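Local coordinates for protein L-asparaginase 1 (Escherichia coli, PDB 6NXC) that hydrolyses L-asparagine to L-aspartate and ammonium as an allosterically regulated, cytoplasmic homotetramer, at residues B[235-238]-B[239-243]; B[89-92]-B[93-97]. The protein carries 1 engineered substitution. All blocks are in the same frame, centred on the assembly; numbering follows the deposited sequence.

How the contacts relate
The two contacts lie on opposite sides of the chain's centre, one in each half of the fold: 89-97 within a helix of the N-terminal part, 235-243 at a turn of the C-terminal part. Their centres are 38 Å apart and their nearest atoms about 23 Å, with no touch between them. Contact 1 adjoins the allosteric asparagine site, whereas contact 2 lies at some remove from the substrate site. In contact 1 the side chain of Thr236 is about 7 Å from a bound asparagine and about 3 Å from that of Arg260, which binds the allosteric activator. In contact 2 the side chain of Ile91 is about 9 Å from that of Ser80, a substrate-binding residue.

Contact 1: B[235-238]-B[239-243]; sequences VTIY and PGISA
Tyr238 and Ile241 close a type II beta turn, joined by a backbone hydrogen bond of 3.1 Å from Ile241 N to Tyr238 O. Gly240 takes the third position with a positive phi of 94°, a backbone shape in which a side chain would collide with Pro239 O. Tyr238 holds CG between its backbone N and carbonyl carbon (chi1 54°), which swings the ring across Ile241 at about a right angle. Ile241 CB then sits over one ring face, a CH-pi contact 4.1 Å from the centroid. Pro239 O lies instead at the ring edge, 3.4 Å from Tyr238 CD2. The extended Ile241 side chain carries CD1 back to Val235 CG1 (3.8 Å), with Thr236 O and Ile237 CD1 beside it. Were the ring cut back to an alanine here, Ile241 CB would probably lose the face it rests on and a gap would open beside the turn. Thr236 OG1 is hydrogen-bonded to Arg260 NH1 of the allosteric site. Tyr238 and Pro239 pack on Val234 and Met83 of the second subunit, and Tyr238 OH adds a weak hydrogen bond to its Ile232 O. The turn links strand 232-236, paired with strand 256-261, to helix 243-250, where N-cap Ser242 OG weakly hydrogen-bonds Asp244 N.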
ATOM      1  N   VAL B 235      17.932  22.646   9.271  1.00 18.73           N
ATOM      2  CA  VAL B 235      18.307  21.984  10.536  1.00 19.83           C
ATOM      3  C   VAL B 235      17.444  20.761  10.819  1.00 18.99           C
ATOM      4  O   VAL B 235      16.291  20.871  10.776  1.00 21.24           O
ATOM      5  CB  VAL B 235      18.119  22.990  11.655  1.00 25.03           C
ATOM      6  CG1 VAL B 235      18.540  22.396  12.970  1.00 24.56           C
ATOM      7  CG2 VAL B 235      18.855  24.278  11.369  1.00 31.53           C
ATOM      8  N   THR B 236      18.061  19.617  10.944  1.00 17.32           N
ATOM      9  CA  THR B 236      17.439  18.384  11.340  1.00 16.08           C
ATOM     10  C   THR B 236      17.496  18.371  12.853  1.00 17.24           C
ATOM     11  O   THR B 236      18.597  18.436  13.417  1.00 15.96           O
ATOM     12  CB  THR B 236      18.106  17.188  10.706  1.00 16.15           C
ATOM     13  OG1 THR B 236      17.867  17.365   9.295  1.00 16.94           O
ATOM     14  CG2 THR B 236      17.433  15.914  11.229  1.00 19.57           C
ATOM     15  N   ILE B 237      16.379  18.163  13.485  1.00 15.56           N
ATOM     16  CA  ILE B 237      16.371  17.987  14.952  1.00 14.11           C
ATOM     17  C   ILE B 237      16.604  16.531  15.275  1.00 15.11           C
ATOM     18  O   ILE B 237      16.023  15.634  14.626  1.00 14.65           O
ATOM     19  CB  ILE B 237      15.021  18.416  15.535  1.00 16.15           C
ATOM     20  CG1 ILE B 237      14.636  19.844  15.144  1.00 18.33           C
ATOM     21  CG2 ILE B 237      15.017  18.173  17.021  1.00 20.12           C
ATOM     22  CD1 ILE B 237      15.619  20.903  15.576  1.00 19.32           C
ATOM     23  N   TYR B 238      17.520  16.248  16.186  1.00 15.94           N
ATOM     24  CA  TYR B 238      17.854  14.873  16.542  1.00 16.25           C
ATOM     25  C   TYR B 238      18.398  14.879  17.968  1.00 17.08           C
ATOM     26  O   TYR B 238      18.837  15.933  18.422  1.00 15.88           O
ATOM     27  CB  TYR B 238      18.862  14.260  15.592  1.00 17.77           C
ATOM     28  CG  TYR B 238      20.111  15.066  15.422  1.00 19.24           C
ATOM     29  CD1 TYR B 238      20.139  16.036  14.450  1.00 21.90           C
ATOM     30  CD2 TYR B 238      21.231  14.879  16.230  1.00 20.42           C
ATOM     31  CE1 TYR B 238      21.206  16.915  14.333  1.00 23.20           C
ATOM     32  CE2 TYR B 238      22.361  15.661  16.027  1.00 22.48           C
ATOM     33  CZ  TYR B 238      22.298  16.733  15.149  1.00 24.64           C
ATOM     34  OH  TYR B 238      23.360  17.591  14.933  1.00 23.53           O
ATOM     35  N   PRO B 239      18.445  13.727  18.635  1.00 16.06           N
ATOM     36  CA  PRO B 239      18.826  13.739  20.051  1.00 17.48           C
ATOM     37  C   PRO B 239      20.319  14.110  20.134  1.00 19.69           C
ATOM     38  O   PRO B 239      21.145  13.572  19.381  1.00 19.73           O
ATOM     39  CB  PRO B 239      18.484  12.343  20.566  1.00 20.97           C
ATOM     40  CG  PRO B 239      17.293  11.950  19.644  1.00 19.58           C
ATOM     41  CD  PRO B 239      17.788  12.455  18.303  1.00 18.88           C
ATOM     42  N   GLY B 240      20.577  15.057  21.034  1.00 22.24           N
ATOM     43  CA  GLY B 240      21.943  15.561  21.221  1.00 26.86           C
ATOM     44  C   GLY B 240      22.238  16.813  20.393  1.00 28.13           C
ATOM     45  O   GLY B 240      23.273  17.415  20.659  1.00 32.47           O
ATOM     46  N   ILE B 241      21.362  17.282  19.507  1.00 21.75           N
ATOM     47  CA  ILE B 241      21.628  18.546  18.786  1.00 24.84           C
ATOM     48  C   ILE B 241      21.938  19.671  19.823  1.00 34.24           C
ATOM     49  O   ILE B 241      21.159  19.800  20.728  1.00 30.92           O
ATOM     50  CB  ILE B 241      20.435  18.929  17.911  1.00 21.55           C
ATOM     51  CG1 ILE B 241      20.827  20.088  17.014  1.00 22.01           C
ATOM     52  CG2 ILE B 241      19.139  19.181  18.668  1.00 26.41           C
ATOM     53  CD1 ILE B 241      19.848  20.415  15.950  1.00 22.08           C
ATOM     54  N   SER B 242      22.911  20.563  19.592  1.00 45.24           N
ATOM     55  CA  SER B 242      23.171  21.709  20.533  1.00 45.84           C
ATOM     56  C   SER B 242      22.619  23.049  20.017  1.00 38.30           C
ATOM     57  O   SER B 242      22.591  23.233  18.822  1.00 38.69           O
ATOM     58  CB  SER B 242      24.636  21.834  20.838  1.00 49.54           C
ATOM     59  OG  SER B 242      25.374  22.042  19.644  1.00 48.30           O
ATOM     60  N   ALA B 243      22.351  23.983  20.936  1.00 51.61           N
ATOM     61  CA  ALA B 243      22.340  25.461  20.751  1.00 45.78           C
ATOM     62  C   ALA B 243      23.389  25.973  19.712  1.00 44.27           C
ATOM     63  O   ALA B 243      23.105  26.882  18.863  1.00 36.30           O
ATOM     64  CB  ALA B 243      22.494  26.021  22.124  1.00 53.19           C
TER

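Contact 2: B[89-92]-B[93-97]; sequences QHIA and EDIKA
Gln89 and Glu93, one helical turn apart, meet through different first torsions. Gln89 sends CG anti to its backbone N (chi1 -174°) and bends at chi2, while Glu93 sets CG anti to its carbonyl carbon and runs extended back toward the preceding turn. Gln89 NE2 thus donates to Glu93 OE1 over 3.1 Å, with a fairly straight N-H...O angle of 166°. The two flat groups stand almost perpendicular, 83° apart: the oxygen lies in the amide plane of Gln89, whereas the nitrogen approaches from above the carboxylate plane. Beside this hydrogen bond Glu93 CG rests 3.1 Å from Gln89 O, the carbonyl oxygen that accepts the backbone hydrogen bond of Glu93 N at 2.9 Å. The same i to i+4 pattern, characteristic of an alpha-helix, continues from Asp94 N to His90 O, Ile95 N to Ile91 O and Lys96 N to Ala92 O. On another side of the helix Ile91 CG2 touches Ile95 CD1 at 4.1 Å, a buried apolar pair. Gln89 OE1 accepts a hydrogen bond from Ile227 N, and Lys96 NZ gives one to Leu222 O. Both carboxylate oxygens of Asp94 are engaged, OD1 by Tyr27 and OD2 by Tyr74 and His72, which ties helix 85-98 to the adjacent strands 25-32 and 68-78. Ile91 and Ala92 pack on helix 114-124, and Ala92 and Lys96 also touch strand 223-224 through Val224.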
ATOM      1  N   GLN B  89      15.277  29.496 -12.176  1.00 17.34           N
ATOM      2  CA  GLN B  89      15.062  30.764 -12.939  1.00 16.77           C
ATOM      3  C   GLN B  89      15.271  30.568 -14.440  1.00 14.63           C
ATOM      4  O   GLN B  89      14.450  31.053 -15.286  1.00 16.05           O
ATOM      5  CB  GLN B  89      15.998  31.877 -12.375  1.00 17.05           C
ATOM      6  CG  GLN B  89      15.712  33.216 -13.029  1.00 18.81           C
ATOM      7  CD  GLN B  89      14.485  33.923 -12.526  1.00 22.20           C
ATOM      8  OE1 GLN B  89      14.080  33.740 -11.408  1.00 23.70           O
ATOM      9  NE2 GLN B  89      13.890  34.800 -13.355  1.00 25.50           N
ATOM     10  N   HIS B  90      16.300  29.831 -14.845  1.00 13.92           N
ATOM     11  CA  HIS B  90      16.659  29.620 -16.280  1.00 17.14           C
ATOM     12  C   HIS B  90      15.472  28.866 -16.902  1.00 16.12           C
ATOM     13  O   HIS B  90      15.019  29.232 -18.034  1.00 16.17           O
ATOM     14  CB  HIS B  90      17.949  28.750 -16.391  1.00 22.99           C
ATOM     15  CG  HIS B  90      18.533  28.511 -17.740  1.00 33.48           C
ATOM     16  ND1 HIS B  90      18.197  29.258 -18.883  1.00 52.92           N
ATOM     17  CD2 HIS B  90      19.545  27.690 -18.125  1.00 49.11           C
ATOM     18  CE1 HIS B  90      18.897  28.819 -19.924  1.00 44.64           C
ATOM     19  NE2 HIS B  90      19.760  27.890 -19.474  1.00 48.67           N
ATOM     20  N   ILE B  91      14.979  27.809 -16.211  1.00 14.82           N
ATOM     21  CA  ILE B  91      13.857  27.012 -16.720  1.00 14.73           C
ATOM     22  C   ILE B  91      12.588  27.890 -16.786  1.00 12.31           C
ATOM     23  O   ILE B  91      11.918  27.875 -17.850  1.00 13.84           O
ATOM     24  CB  ILE B  91      13.642  25.756 -15.870  1.00 15.93           C
ATOM     25  CG1 ILE B  91      14.836  24.817 -15.883  1.00 16.51           C
ATOM     26  CG2 ILE B  91      12.329  25.089 -16.263  1.00 15.02           C
ATOM     27  CD1 ILE B  91      14.817  23.753 -14.806  1.00 18.91           C
ATOM     28  N   ALA B  92      12.301  28.725 -15.779  1.00 13.57           N
ATOM     29  CA  ALA B  92      11.098  29.590 -15.766  1.00 12.90           C
ATOM     30  C   ALA B  92      11.123  30.550 -16.955  1.00 15.86           C
ATOM     31  O   ALA B  92      10.119  30.765 -17.659  1.00 17.54           O
ATOM     32  CB  ALA B  92      10.972  30.339 -14.509  1.00 18.13           C
ATOM     33  N   GLU B  93      12.315  31.099 -17.212  1.00 16.76           N
ATOM     34  CA  GLU B  93      12.513  32.030 -18.359  1.00 18.09           C
ATOM     35  C   GLU B  93      12.292  31.330 -19.687  1.00 18.53           C
ATOM     36  O   GLU B  93      11.754  31.971 -20.629  1.00 17.75           O
ATOM     37  CB  GLU B  93      13.863  32.717 -18.306  1.00 19.48           C
ATOM     38  CG  GLU B  93      14.014  33.568 -17.037  1.00 23.02           C
ATOM     39  CD  GLU B  93      15.411  34.164 -16.769  1.00 27.67           C
ATOM     40  OE1 GLU B  93      15.439  35.161 -15.979  1.00 25.50           O
ATOM     41  OE2 GLU B  93      16.462  33.636 -17.306  1.00 28.93           O
ATOM     42  N   ASP B  94      12.728  30.111 -19.783  1.00 15.97           N
ATOM     43  CA  ASP B  94      12.577  29.373 -21.064  1.00 17.43           C
ATOM     44  C   ASP B  94      11.066  29.110 -21.264  1.00 15.95           C
ATOM     45  O   ASP B  94      10.623  29.176 -22.387  1.00 18.52           O
ATOM     46  CB  ASP B  94      13.343  28.063 -20.982  1.00 16.75           C
ATOM     47  CG  ASP B  94      13.491  27.206 -22.221  1.00 20.62           C
ATOM     48  OD1 ASP B  94      13.322  27.741 -23.230  1.00 22.18           O
ATOM     49  OD2 ASP B  94      13.787  25.951 -22.082  1.00 20.45           O
ATOM     50  N   ILE B  95      10.313  28.739 -20.207  1.00 14.48           N
ATOM     51  CA  ILE B  95       8.829  28.537 -20.325  1.00 15.69           C
ATOM     52  C   ILE B  95       8.187  29.853 -20.807  1.00 17.59           C
ATOM     53  O   ILE B  95       7.402  29.840 -21.782  1.00 18.62           O
ATOM     54  CB  ILE B  95       8.220  28.041 -19.004  1.00 15.95           C
ATOM     55  CG1 ILE B  95       8.693  26.626 -18.694  1.00 16.19           C
ATOM     56  CG2 ILE B  95       6.684  28.177 -18.956  1.00 17.32           C
ATOM     57  CD1 ILE B  95       8.529  26.280 -17.230  1.00 16.31           C
ATOM     58  N   LYS B  96       8.546  30.982 -20.214  1.00 17.87           N
ATOM     59  CA  LYS B  96       7.924  32.301 -20.493  1.00 17.54           C
ATOM     60  C   LYS B  96       8.263  32.682 -21.929  1.00 16.82           C
ATOM     61  O   LYS B  96       7.358  33.091 -22.667  1.00 16.25           O
ATOM     62  CB  LYS B  96       8.454  33.363 -19.525  1.00 20.23           C
ATOM     63  CG  LYS B  96       8.044  34.827 -19.818  1.00 23.67           C
ATOM     64  CD  LYS B  96       6.581  35.052 -19.779  1.00 25.86           C
ATOM     65  CE  LYS B  96       6.120  36.465 -20.087  1.00 33.82           C
ATOM     66  NZ  LYS B  96       4.647  36.487 -20.376  1.00 36.48           N
ATOM     67  N   ALA B  97       9.501  32.425 -22.356  1.00 17.19           N
ATOM     68  CA  ALA B  97       9.987  32.673 -23.742  1.00 16.80           C
ATOM     69  C   ALA B  97       9.139  31.963 -24.767  1.00 20.40           C
ATOM     70  O   ALA B  97       8.917  32.569 -25.852  1.00 22.16           O
ATOM     71  CB  ALA B  97      11.428  32.319 -23.907  1.00 20.06           C
TER